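Local coordinates for INSIG protein homolog (Mycobacterium vanbaalenii PYR-1, PDB 4XU6) that binds diacylglycerol within the membrane as a homotrimeric bacterial homolog of the Insig sterol-sensing proteins, at residues Ala18-Asp23 and Pro40-Ser45; Cys77-Gly82 and Ala176-Leu181; Val129-Ile134 and Pro166-Phe171. One frame throughout, in Å; residues are numbered along the deposited sequence.

Contact 1 of 3, residues Ala18-Asp23 and Pro40-Ser45; sequences AALIGD and PFVWSS
Asp23 and Ser45 join the first transmembrane helix, 5-29, to a small beta hairpin whose strands 41-42 and 45-46 are linked by a type II' turn from Val42 to Ser45. The serine hydroxyl donates to Asp23, Ser45 OG lying 2.6 Å from Asp23 OD2, and the bond uses the anti lone pair of that oxygen, the one turned away from OD1. Asp23 presents its carboxylate with CG anti to the backbone N (chi1 -159°), while Ser45 OG stands beside its own backbone N, anti to the carbonyl carbon (chi1 -54°). The same Asp23 OD2 is also hydrogen-bonded to Tyr34 OH, so two hydroxyls grip one carboxylate oxygen.

Leu20 carries much of the apolar packing. Its methyl CD2 sits 3.7 Å from Val42 O and equally near Ser45 OG, and the second methyl, CD1, meets the Val42 CG1 branch at 4.1 Å. Beside it, the indole of Trp43 reaches the helix with its six-membered ring: CE3 lies 4.1 Å from Leu20 CB, and CZ3 is 4.2 Å from Ile21 CG1. The Trp43 ring also stacks with that of His24, and Val102 of the second subunit packs on both Ile21 and Trp43, which brings this end of the hairpin to the trimer interface. Ser44 turns its hydroxyl to His24 ND1.

Asp23 lies close to His26, a residue that binds diacylglycerol, so the Asp23-Ser45 bond joins the hairpin to the helix beside the lipid-binding site. Between helix and turn sits one ordered water: it donates to Leu20 O at 3.0 Å and to Ser45 OG at 2.9 Å, and it accepts from Ser44 N.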
loop_
_atom_site.group_PDB
_atom_site.type_symbol
_atom_site.label_atom_id
_atom_site.label_comp_id
_atom_site.label_asym_id
_atom_site.label_seq_id
_atom_site.Cartn_x
_atom_site.Cartn_y
_atom_site.Cartn_z
ATOM N N ALA A 18 -17.127 2.605 9.291
ATOM C CA ALA A 18 -16.092 2.923 8.312
ATOM C C ALA A 18 -16.371 4.253 7.608
ATOM O O ALA A 18 -15.458 5.039 7.376
ATOM C CB ALA A 18 -15.949 1.791 7.303
ATOM N N ALA A 19 -17.633 4.504 7.267
ATOM C CA ALA A 19 -18.019 5.764 6.634
ATOM C C ALA A 19 -17.722 6.975 7.515
ATOM O O ALA A 19 -17.237 7.997 7.026
ATOM C CB ALA A 19 -19.501 5.754 6.243
ATOM N N LEU A 20 -18.029 6.869 8.808
ATOM C CA LEU A 20 -17.789 7.980 9.737
ATOM C C LEU A 20 -16.295 8.293 9.851
ATOM O O LEU A 20 -15.899 9.453 9.945
ATOM C CB LEU A 20 -18.362 7.660 11.119
ATOM C CG LEU A 20 -19.890 7.676 11.222
ATOM C CD1 LEU A 20 -20.360 7.152 12.570
ATOM C CD2 LEU A 20 -20.418 9.091 10.961
ATOM N N ILE A 21 -15.467 7.255 9.840
ATOM C CA ILE A 21 -14.021 7.462 9.929
ATOM C C ILE A 21 -13.509 8.142 8.661
ATOM O O ILE A 21 -12.747 9.110 8.725
ATOM C CB ILE A 21 -13.272 6.128 10.153
ATOM C CG1 ILE A 21 -13.592 5.561 11.540
ATOM C CG2 ILE A 21 -11.748 6.321 9.994
ATOM C CD1 ILE A 21 -13.208 4.073 11.700
ATOM N N GLY A 22 -13.927 7.630 7.507
ATOM C CA GLY A 22 -13.510 8.202 6.241
ATOM C C GLY A 22 -14.053 9.607 6.044
ATOM O O GLY A 22 -13.350 10.499 5.564
ATOM N N ASP A 23 -15.310 9.822 6.414
ATOM C CA ASP A 23 -15.897 11.147 6.229
ATOM C C ASP A 23 -15.295 12.164 7.199
ATOM O O ASP A 23 -15.044 13.299 6.821
ATOM C CB ASP A 23 -17.412 11.094 6.379
ATOM C CG ASP A 23 -18.113 12.271 5.709
ATOM O OD1 ASP A 23 -17.702 12.684 4.601
ATOM O OD2 ASP A 23 -19.092 12.776 6.301
ATOM N N PRO A 40 -29.101 17.049 12.519
ATOM C CA PRO A 40 -28.200 16.571 13.572
ATOM C C PRO A 40 -26.962 15.923 12.957
ATOM O O PRO A 40 -27.109 15.154 12.013
ATOM C CB PRO A 40 -29.023 15.489 14.275
ATOM C CG PRO A 40 -30.450 15.817 13.966
ATOM C CD PRO A 40 -30.433 16.418 12.599
ATOM N N PHE A 41 -25.779 16.226 13.484
ATOM C CA PHE A 41 -24.551 15.579 13.027
ATOM C C PHE A 41 -24.143 14.455 13.966
ATOM O O PHE A 41 -24.440 14.493 15.164
ATOM C CB PHE A 41 -23.408 16.604 12.903
ATOM C CG PHE A 41 -23.367 17.307 11.573
ATOM C CD1 PHE A 41 -24.451 18.070 11.154
ATOM C CD2 PHE A 41 -22.252 17.202 10.737
ATOM C CE1 PHE A 41 -24.437 18.723 9.935
ATOM C CE2 PHE A 41 -22.231 17.844 9.505
ATOM C CZ PHE A 41 -23.326 18.616 9.106
ATOM N N VAL A 42 -23.475 13.446 13.414
ATOM C CA VAL A 42 -22.854 12.394 14.204
ATOM C C VAL A 42 -21.370 12.511 13.895
ATOM O O VAL A 42 -20.963 12.324 12.745
ATOM C CB VAL A 42 -23.361 10.990 13.798
ATOM C CG1 VAL A 42 -22.640 9.900 14.589
ATOM C CG2 VAL A 42 -24.871 10.875 14.009
ATOM N N TRP A 43 -20.569 12.848 14.904
ATOM C CA TRP A 43 -19.169 13.205 14.669
ATOM C C TRP A 43 -19.105 14.337 13.629
ATOM O O TRP A 43 -19.703 15.397 13.835
ATOM C CB TRP A 43 -18.363 11.970 14.226
ATOM C CG TRP A 43 -16.876 12.071 14.458
ATOM C CD1 TRP A 43 -16.194 13.130 14.986
ATOM C CD2 TRP A 43 -15.891 11.063 14.170
ATOM N NE1 TRP A 43 -14.847 12.843 15.045
ATOM C CE2 TRP A 43 -14.635 11.581 14.552
ATOM C CE3 TRP A 43 -15.952 9.772 13.632
ATOM C CZ2 TRP A 43 -13.446 10.856 14.409
ATOM C CZ3 TRP A 43 -14.766 9.049 13.487
ATOM C CH2 TRP A 43 -13.533 9.599 13.872
ATOM N N SER A 44 -18.422 14.118 12.504
ATOM C CA SER A 44 -18.289 15.174 11.495
ATOM C C SER A 44 -19.330 15.102 10.376
ATOM O O SER A 44 -19.286 15.901 9.439
ATOM C CB SER A 44 -16.889 15.148 10.866
ATOM O OG SER A 44 -15.874 15.239 11.850
ATOM N N SER A 45 -20.263 14.156 10.478
ATOM C CA SER A 45 -21.180 13.847 9.377
ATOM C C SER A 45 -22.640 14.097 9.739
ATOM O O SER A 45 -23.050 13.823 10.865
ATOM C CB SER A 45 -21.067 12.363 8.994
ATOM O OG SER A 45 -19.732 12.001 8.702
HETATM O O HOH W 1 -17.667 11.698 10.762
#

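Contact 2 of 3, residues Cys77-Gly82 and Ala176-Leu181; sequences CQALGG and ALLGEL. Unlike the reference sequence in segment 77-82: Cys77 (reference Arg). With BOG (octyl beta-D-glucopyranoside), chain D; BOG (octyl beta-D-glucopyranoside), chain B.
Ala79 meets Leu178 and Leu181 across an antiparallel pair of transmembrane helices, 76-96 and 164-184, whose short segments run at 157° to one another with their axes 9.7 Å apart at closest approach. Contact between side chains is apolar. The single methyl of Ala79 points at the partner helix and is met by two leucine methyls one turn apart: Leu181 CD2 lies 3.5 Å from Ala79 CB, tighter than usual for two carbons, and Leu178 CD2 is 3.7 Å from the same Ala79 CB.

Leucine against backbone makes the other part of the contact. Leu177 holds CG anti to its backbone N (chi1 175°), and its methyl CD2 rests 3.6 Å from Gln78 O, beside the peptide that leads into Ala79. The side-chain oxygen Gln78 OE1 turns back to Thr75 N, just before the segment, and accepts a hydrogen bond there.

Detergent flanks both helices. The octyl tail of one octyl glucoside ends at Leu181, its C8' 3.6 Å from Leu181 CD2, and a second detergent lays its chain along Gly81, where C5' comes 3.8 Å from Gly81 CA. Cys77, engineered in place of arginine, packs on Trp116 of the second subunit.

Among the neighbouring elements, Leu178 touches Leu11 and Leu14 of helix 5-29, while Leu177 and Leu181 reach Val74 in the loop preceding helix 76-96.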
loop_
_atom_site.group_PDB
_atom_site.type_symbol
_atom_site.label_atom_id
_atom_site.label_comp_id
_atom_site.label_asym_id
_atom_site.label_seq_id
_atom_site.Cartn_x
_atom_site.Cartn_y
_atom_site.Cartn_z
ATOM N N CYS A 77 -10.569 -13.389 7.418
ATOM C CA CYS A 77 -9.394 -12.539 7.189
ATOM C C CYS A 77 -9.413 -11.882 5.822
ATOM O O CYS A 77 -8.847 -10.796 5.639
ATOM C CB CYS A 77 -8.095 -13.308 7.388
ATOM S SG CYS A 77 -7.264 -12.838 8.906
ATOM N N GLN A 78 -10.058 -12.533 4.855
ATOM C CA GLN A 78 -10.246 -11.896 3.554
ATOM C C GLN A 78 -11.154 -10.701 3.741
ATOM O O GLN A 78 -10.913 -9.631 3.182
ATOM C CB GLN A 78 -10.842 -12.869 2.530
ATOM C CG GLN A 78 -9.818 -13.850 1.973
ATOM C CD GLN A 78 -10.461 -15.055 1.294
ATOM O OE1 GLN A 78 -11.680 -15.209 1.298
ATOM N NE2 GLN A 78 -9.634 -15.921 0.717
ATOM N N ALA A 79 -12.197 -10.880 4.544
ATOM C CA ALA A 79 -13.136 -9.792 4.792
ATOM C C ALA A 79 -12.486 -8.663 5.588
ATOM O O ALA A 79 -12.684 -7.492 5.275
ATOM C CB ALA A 79 -14.383 -10.300 5.508
ATOM N N LEU A 80 -11.729 -9.010 6.627
ATOM C CA LEU A 80 -11.037 -7.990 7.417
ATOM C C LEU A 80 -10.029 -7.246 6.546
ATOM O O LEU A 80 -9.948 -6.018 6.588
ATOM C CB LEU A 80 -10.331 -8.611 8.626
ATOM C CG LEU A 80 -9.413 -7.677 9.431
ATOM C CD1 LEU A 80 -10.154 -6.442 9.949
ATOM C CD2 LEU A 80 -8.756 -8.429 10.590
ATOM N N GLY A 81 -9.270 -8.002 5.754
ATOM C CA GLY A 81 -8.297 -7.417 4.850
ATOM C C GLY A 81 -8.952 -6.490 3.844
ATOM O O GLY A 81 -8.406 -5.446 3.518
ATOM N N GLY A 82 -10.128 -6.870 3.352
ATOM C CA GLY A 82 -10.837 -6.052 2.388
ATOM C C GLY A 82 -11.371 -4.777 3.018
ATOM O O GLY A 82 -11.309 -3.701 2.421
ATOM N N ALA A 176 -19.636 -7.068 -1.444
ATOM C CA ALA A 176 -20.046 -8.326 -2.063
ATOM C C ALA A 176 -19.396 -9.486 -1.330
ATOM O O ALA A 176 -20.038 -10.495 -1.047
ATOM C CB ALA A 176 -19.646 -8.342 -3.543
ATOM N N LEU A 177 -18.107 -9.344 -1.030
ATOM C CA LEU A 177 -17.376 -10.374 -0.303
ATOM C C LEU A 177 -17.960 -10.571 1.095
ATOM O O LEU A 177 -18.025 -11.704 1.596
ATOM C CB LEU A 177 -15.892 -10.005 -0.214
ATOM C CG LEU A 177 -14.956 -10.895 0.601
ATOM C CD1 LEU A 177 -14.587 -12.090 -0.213
ATOM C CD2 LEU A 177 -13.706 -10.115 0.974
ATOM N N LEU A 178 -18.386 -9.477 1.724
ATOM C CA LEU A 178 -19.005 -9.575 3.047
ATOM C C LEU A 178 -20.319 -10.364 2.992
ATOM O O LEU A 178 -20.632 -11.104 3.916
ATOM C CB LEU A 178 -19.255 -8.189 3.638
ATOM C CG LEU A 178 -17.995 -7.435 4.061
ATOM C CD1 LEU A 178 -18.314 -5.991 4.439
ATOM C CD2 LEU A 178 -17.353 -8.170 5.224
ATOM N N GLY A 179 -21.087 -10.187 1.924
ATOM C CA GLY A 179 -22.301 -10.975 1.732
ATOM C C GLY A 179 -22.005 -12.460 1.591
ATOM O O GLY A 179 -22.692 -13.295 2.187
ATOM N N GLU A 180 -20.982 -12.795 0.809
ATOM C CA GLU A 180 -20.567 -14.186 0.667
ATOM C C GLU A 180 -20.138 -14.755 2.013
ATOM O O GLU A 180 -20.473 -15.895 2.353
ATOM C CB GLU A 180 -19.421 -14.318 -0.343
ATOM C CG GLU A 180 -19.793 -13.933 -1.761
ATOM C CD GLU A 180 -18.596 -13.880 -2.684
ATOM O OE1 GLU A 180 -17.801 -12.923 -2.581
ATOM O OE2 GLU A 180 -18.461 -14.785 -3.535
ATOM N N LEU A 181 -19.394 -13.964 2.781
ATOM C CA LEU A 181 -18.945 -14.414 4.095
ATOM C C LEU A 181 -20.106 -14.650 5.057
ATOM O O LEU A 181 -20.089 -15.609 5.826
ATOM C CB LEU A 181 -17.973 -13.413 4.727
ATOM C CG LEU A 181 -17.489 -13.807 6.128
ATOM C CD1 LEU A 181 -16.799 -15.158 6.101
ATOM C CD2 LEU A 181 -16.566 -12.751 6.702
HETATM C C1 BOG D . -5.271 -15.165 2.986
HETATM O O1 BOG D . -4.957 -13.829 2.618
HETATM C C2 BOG D . -4.214 -15.682 3.945
HETATM O O2 BOG D . -2.897 -15.487 3.410
HETATM C C3 BOG D . -4.467 -17.158 4.192
HETATM O O3 BOG D . -3.562 -17.620 5.205
HETATM C C4 BOG D . -5.892 -17.404 4.677
HETATM O O4 BOG D . -6.302 -18.723 4.291
HETATM C C5 BOG D . -6.965 -16.429 4.187
HETATM O O5 BOG D . -6.509 -15.166 3.685
HETATM C C6 BOG D . -7.805 -16.140 5.413
HETATM O O6 BOG D . -6.957 -16.103 6.569
HETATM C "C1'" BOG D . -6.052 -12.954 2.879
HETATM C "C2'" BOG D . -5.823 -11.677 2.094
HETATM C "C3'" BOG D . -6.232 -10.479 2.927
HETATM C "C4'" BOG D . -5.439 -9.260 2.476
HETATM C "C5'" BOG D . -6.318 -8.297 1.692
HETATM C "C6'" BOG D . -5.471 -7.353 0.861
HETATM C "C7'" BOG D . -6.352 -6.431 0.031
HETATM C "C8'" BOG D . -5.491 -5.519 -0.822
HETATM C C1 BOG B . -25.536 -15.077 12.630
HETATM O O1 BOG B . -25.128 -13.993 11.800
HETATM C C2 BOG B . -25.889 -16.298 11.766
HETATM O O2 BOG B . -26.946 -15.951 10.860
HETATM C C3 BOG B . -26.316 -17.463 12.638
HETATM O O3 BOG B . -26.488 -18.632 11.826
HETATM C C4 BOG B . -25.238 -17.737 13.679
HETATM O O4 BOG B . -25.713 -18.744 14.581
HETATM C C5 BOG B . -24.861 -16.464 14.442
HETATM O O5 BOG B . -24.489 -15.420 13.537
HETATM C C6 BOG B . -23.717 -16.712 15.426
HETATM O O6 BOG B . -22.532 -17.116 14.730
HETATM C "C1'" BOG B . -24.572 -12.876 12.514
HETATM C "C2'" BOG B . -23.816 -12.019 11.498
HETATM C "C3'" BOG B . -22.452 -11.562 11.975
HETATM C "C4'" BOG B . -21.370 -11.979 10.988
HETATM C "C5'" BOG B . -21.218 -11.027 9.809
HETATM C "C6'" BOG B . -19.744 -10.638 9.670
HETATM C "C7'" BOG B . -19.447 -9.950 8.340
HETATM C "C8'" BOG B . -19.670 -10.903 7.183
#

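Contact 3 of 3, residues Val129-Ile134 and Pro166-Phe171; sequences VVIAVI and PLYFAF. With TDA (N-tridecanoic acid), chain E; TDA (N-tridecanoic acid), chain F.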
loop_
_atom_site.group_PDB
_atom_site.type_symbol
_atom_site.label_atom_id
_atom_site.label_comp_id
_atom_site.label_asym_id
_atom_site.label_seq_id
_atom_site.Cartn_x
_atom_site.Cartn_y
_atom_site.Cartn_z
ATOM N N VAL A 129 -19.077 -2.182 -10.009
ATOM C CA VAL A 129 -19.463 -1.248 -11.066
ATOM C C VAL A 129 -20.778 -0.530 -10.740
ATOM O O VAL A 129 -20.911 0.674 -10.976
ATOM C CB VAL A 129 -19.583 -1.948 -12.452
ATOM C CG1 VAL A 129 -20.218 -1.009 -13.476
ATOM C CG2 VAL A 129 -18.217 -2.392 -12.943
ATOM N N VAL A 130 -21.743 -1.273 -10.208
ATOM C CA VAL A 130 -23.038 -0.700 -9.837
ATOM C C VAL A 130 -22.896 0.524 -8.912
ATOM O O VAL A 130 -23.448 1.587 -9.192
ATOM C CB VAL A 130 -23.965 -1.761 -9.196
ATOM C CG1 VAL A 130 -25.222 -1.114 -8.630
ATOM C CG2 VAL A 130 -24.337 -2.837 -10.224
ATOM N N ILE A 131 -22.133 0.375 -7.833
ATOM C CA ILE A 131 -21.948 1.459 -6.868
ATOM C C ILE A 131 -20.919 2.505 -7.343
ATOM O O ILE A 131 -20.991 3.678 -6.965
ATOM C CB ILE A 131 -21.621 0.899 -5.450
ATOM C CG1 ILE A 131 -21.714 2.004 -4.384
ATOM C CG2 ILE A 131 -20.251 0.218 -5.439
ATOM C CD1 ILE A 131 -23.132 2.498 -4.155
ATOM N N ALA A 132 -19.989 2.105 -8.211
ATOM C CA ALA A 132 -19.061 3.078 -8.797
ATOM C C ALA A 132 -19.810 4.064 -9.684
ATOM O O ALA A 132 -19.298 5.139 -9.996
ATOM C CB ALA A 132 -17.958 2.384 -9.603
ATOM N N VAL A 133 -21.011 3.682 -10.115
ATOM C CA VAL A 133 -21.863 4.593 -10.880
ATOM C C VAL A 133 -22.842 5.321 -9.954
ATOM O O VAL A 133 -22.929 6.547 -9.969
ATOM C CB VAL A 133 -22.653 3.853 -11.988
ATOM C CG1 VAL A 133 -23.710 4.776 -12.586
ATOM C CG2 VAL A 133 -21.702 3.344 -13.072
ATOM N N ILE A 134 -23.559 4.555 -9.138
ATOM C CA ILE A 134 -24.574 5.113 -8.243
ATOM C C ILE A 134 -23.995 6.037 -7.163
ATOM O O ILE A 134 -24.542 7.109 -6.902
ATOM C CB ILE A 134 -25.409 3.991 -7.590
ATOM C CG1 ILE A 134 -26.271 3.294 -8.647
ATOM C CG2 ILE A 134 -26.298 4.528 -6.465
ATOM C CD1 ILE A 134 -27.035 2.089 -8.105
ATOM N N PRO A 166 -13.065 4.789 -8.495
ATOM C CA PRO A 166 -12.433 3.558 -7.996
ATOM C C PRO A 166 -12.641 3.327 -6.493
ATOM O O PRO A 166 -12.589 2.179 -6.056
ATOM C CB PRO A 166 -10.941 3.769 -8.308
ATOM C CG PRO A 166 -10.766 5.252 -8.456
ATOM C CD PRO A 166 -12.073 5.735 -9.044
ATOM N N LEU A 167 -12.872 4.380 -5.710
ATOM C CA LEU A 167 -13.120 4.169 -4.280
ATOM C C LEU A 167 -14.418 3.393 -4.066
ATOM O O LEU A 167 -14.437 2.408 -3.335
ATOM C CB LEU A 167 -13.128 5.493 -3.497
ATOM C CG LEU A 167 -13.453 5.429 -1.995
ATOM C CD1 LEU A 167 -12.473 4.531 -1.260
ATOM C CD2 LEU A 167 -13.476 6.854 -1.383
ATOM N N TYR A 168 -15.497 3.829 -4.711
ATOM C CA TYR A 168 -16.772 3.115 -4.614
ATOM C C TYR A 168 -16.661 1.713 -5.208
ATOM O O TYR A 168 -17.241 0.764 -4.683
ATOM C CB TYR A 168 -17.898 3.899 -5.303
ATOM C CG TYR A 168 -18.537 4.977 -4.435
ATOM C CD1 TYR A 168 -19.358 4.630 -3.362
ATOM C CD2 TYR A 168 -18.331 6.332 -4.694
ATOM C CE1 TYR A 168 -19.954 5.604 -2.560
ATOM C CE2 TYR A 168 -18.932 7.330 -3.889
ATOM C CZ TYR A 168 -19.742 6.940 -2.822
ATOM O OH TYR A 168 -20.349 7.885 -2.008
ATOM N N PHE A 169 -15.911 1.576 -6.299
ATOM C CA PHE A 169 -15.736 0.251 -6.899
ATOM C C PHE A 169 -15.156 -0.743 -5.884
ATOM O O PHE A 169 -15.677 -1.839 -5.711
ATOM C CB PHE A 169 -14.843 0.317 -8.144
ATOM C CG PHE A 169 -14.529 -1.044 -8.726
ATOM C CD1 PHE A 169 -15.420 -1.663 -9.601
ATOM C CD2 PHE A 169 -13.366 -1.718 -8.361
ATOM C CE1 PHE A 169 -15.138 -2.932 -10.123
ATOM C CE2 PHE A 169 -13.073 -2.976 -8.880
ATOM C CZ PHE A 169 -13.965 -3.588 -9.758
ATOM N N ALA A 170 -14.079 -0.347 -5.210
ATOM C CA ALA A 170 -13.458 -1.193 -4.192
ATOM C C ALA A 170 -14.433 -1.491 -3.058
ATOM O O ALA A 170 -14.489 -2.605 -2.568
ATOM C CB ALA A 170 -12.172 -0.537 -3.646
ATOM N N PHE A 171 -15.189 -0.481 -2.639
ATOM C CA PHE A 171 -16.254 -0.664 -1.653
ATOM C C PHE A 171 -17.244 -1.768 -2.090
ATOM O O PHE A 171 -17.532 -2.694 -1.325
ATOM C CB PHE A 171 -16.948 0.694 -1.410
ATOM C CG PHE A 171 -18.268 0.605 -0.666
ATOM C CD1 PHE A 171 -18.388 -0.119 0.517
ATOM C CD2 PHE A 171 -19.380 1.280 -1.153
ATOM C CE1 PHE A 171 -19.613 -0.187 1.197
ATOM C CE2 PHE A 171 -20.607 1.230 -0.486
ATOM C CZ PHE A 171 -20.724 0.511 0.691
HETATM O O21 TDA E . -16.332 10.718 -0.311
HETATM O O22 TDA E . -18.377 11.604 0.358
HETATM C C21 TDA E . -17.705 10.588 0.172
HETATM C C22 TDA E . -18.275 9.241 0.508
HETATM C C23 TDA E . -17.430 8.109 -0.084
HETATM C C24 TDA E . -17.918 6.743 0.398
HETATM C C25 TDA E . -17.150 5.607 -0.280
HETATM C C26 TDA E . -17.603 4.233 0.205
HETATM C C27 TDA E . -17.163 4.064 1.652
HETATM C C28 TDA E . -17.540 2.711 2.211
HETATM C C29 TDA E . -17.216 2.673 3.696
HETATM C C30 TDA E . -17.551 1.289 4.220
HETATM C C31 TDA E . -16.604 0.263 3.616
HETATM C C32 TDA E . -16.794 -1.101 4.267
HETATM C C33 TDA E . -16.321 -2.216 3.345
HETATM C C21 TDA F . -22.804 11.516 0.344
HETATM C C22 TDA F . -23.695 10.436 -0.228
HETATM C C23 TDA F . -23.061 9.058 -0.102
HETATM C C24 TDA F . -23.931 8.019 -0.806
HETATM C C25 TDA F . -23.311 6.629 -0.756
HETATM C C26 TDA F . -23.948 5.696 -1.785
HETATM C C27 TDA F . -25.466 5.697 -1.651
HETATM C C28 TDA F . -26.116 4.924 -2.788
HETATM C C29 TDA F . -27.027 3.843 -2.224
HETATM C C30 TDA F . -28.130 4.461 -1.373
HETATM C C31 TDA F . -28.729 3.405 -0.451
HETATM C C32 TDA F . -29.051 2.129 -1.222
HETATM C C33 TDA F . -30.003 1.237 -0.433
#
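Ile131 extends CG1 anti to its backbone N (chi1 -168°), while Tyr168 holds CG anti to its carbonyl carbon (chi1 -84°), and the two side chains cross at about a right angle. Ile131 CG1 comes 3.7 Å from Tyr168 CD1, and the same methylene lies obliquely against the ring of Phe171. The gamma methyl of Ile131 is pressed toward the opposite backbone, its CG2 only 3.2 Å from Tyr168 O.

Further along, the packing is close and small: Ala132 CB lies 4.0 Å from Phe169 CB, and Val129 reaches the Phe169 ring with a methyl, CG2 standing 4.2 Å from CE1. The small side chain of Ala132 is consistent with the close approach of helices 122-144 and 164-184, two spans of the six-helix transmembrane bundle, 7.3 Å between the axes of their short segments. They cross at 142°, and helix 48-64 completes the packing through Leu60, which touches both Ile131 and Phe171.

The rings of Tyr168 and Phe171 also line the lipid pocket, and one n-tridecanoic acid chain passes over a face of each: its C25 sits 3.6 Å above the Tyr168 plane and its C28 3.4 Å above that of Phe171, both offset toward the rim. Tyr168 OH touches this lipid and a second one, and is hydrogen-bonded to Glu139 OE2. The second acyl chain also packs on Ile134, whose CG2 lies 3.7 Å from its C28.

How the contacts relate
Contact 1 comes first along the chain and closes before the other two begin; contact 3 then falls wholly within the span of sequence that contact 2 brings together. Contacts 2 and 3 share helix 164-184, contact 3 on its N-terminal half and contact 2 nearer its C-terminal end, with centres about 16 Å apart. Contact 1 lies about 20 Å from contact 3 and about 23 Å from contact 2, centre to centre, and none of the three touches another. Contacts 1 and 2 both meet the second subunit, whereas contact 3 is touched by no other chain. Ala18, in the helix segment of contact 1, and Tyr168 and Phe171 of contact 3 line the same lipid pocket, which thus draws on separate helices of the bundle.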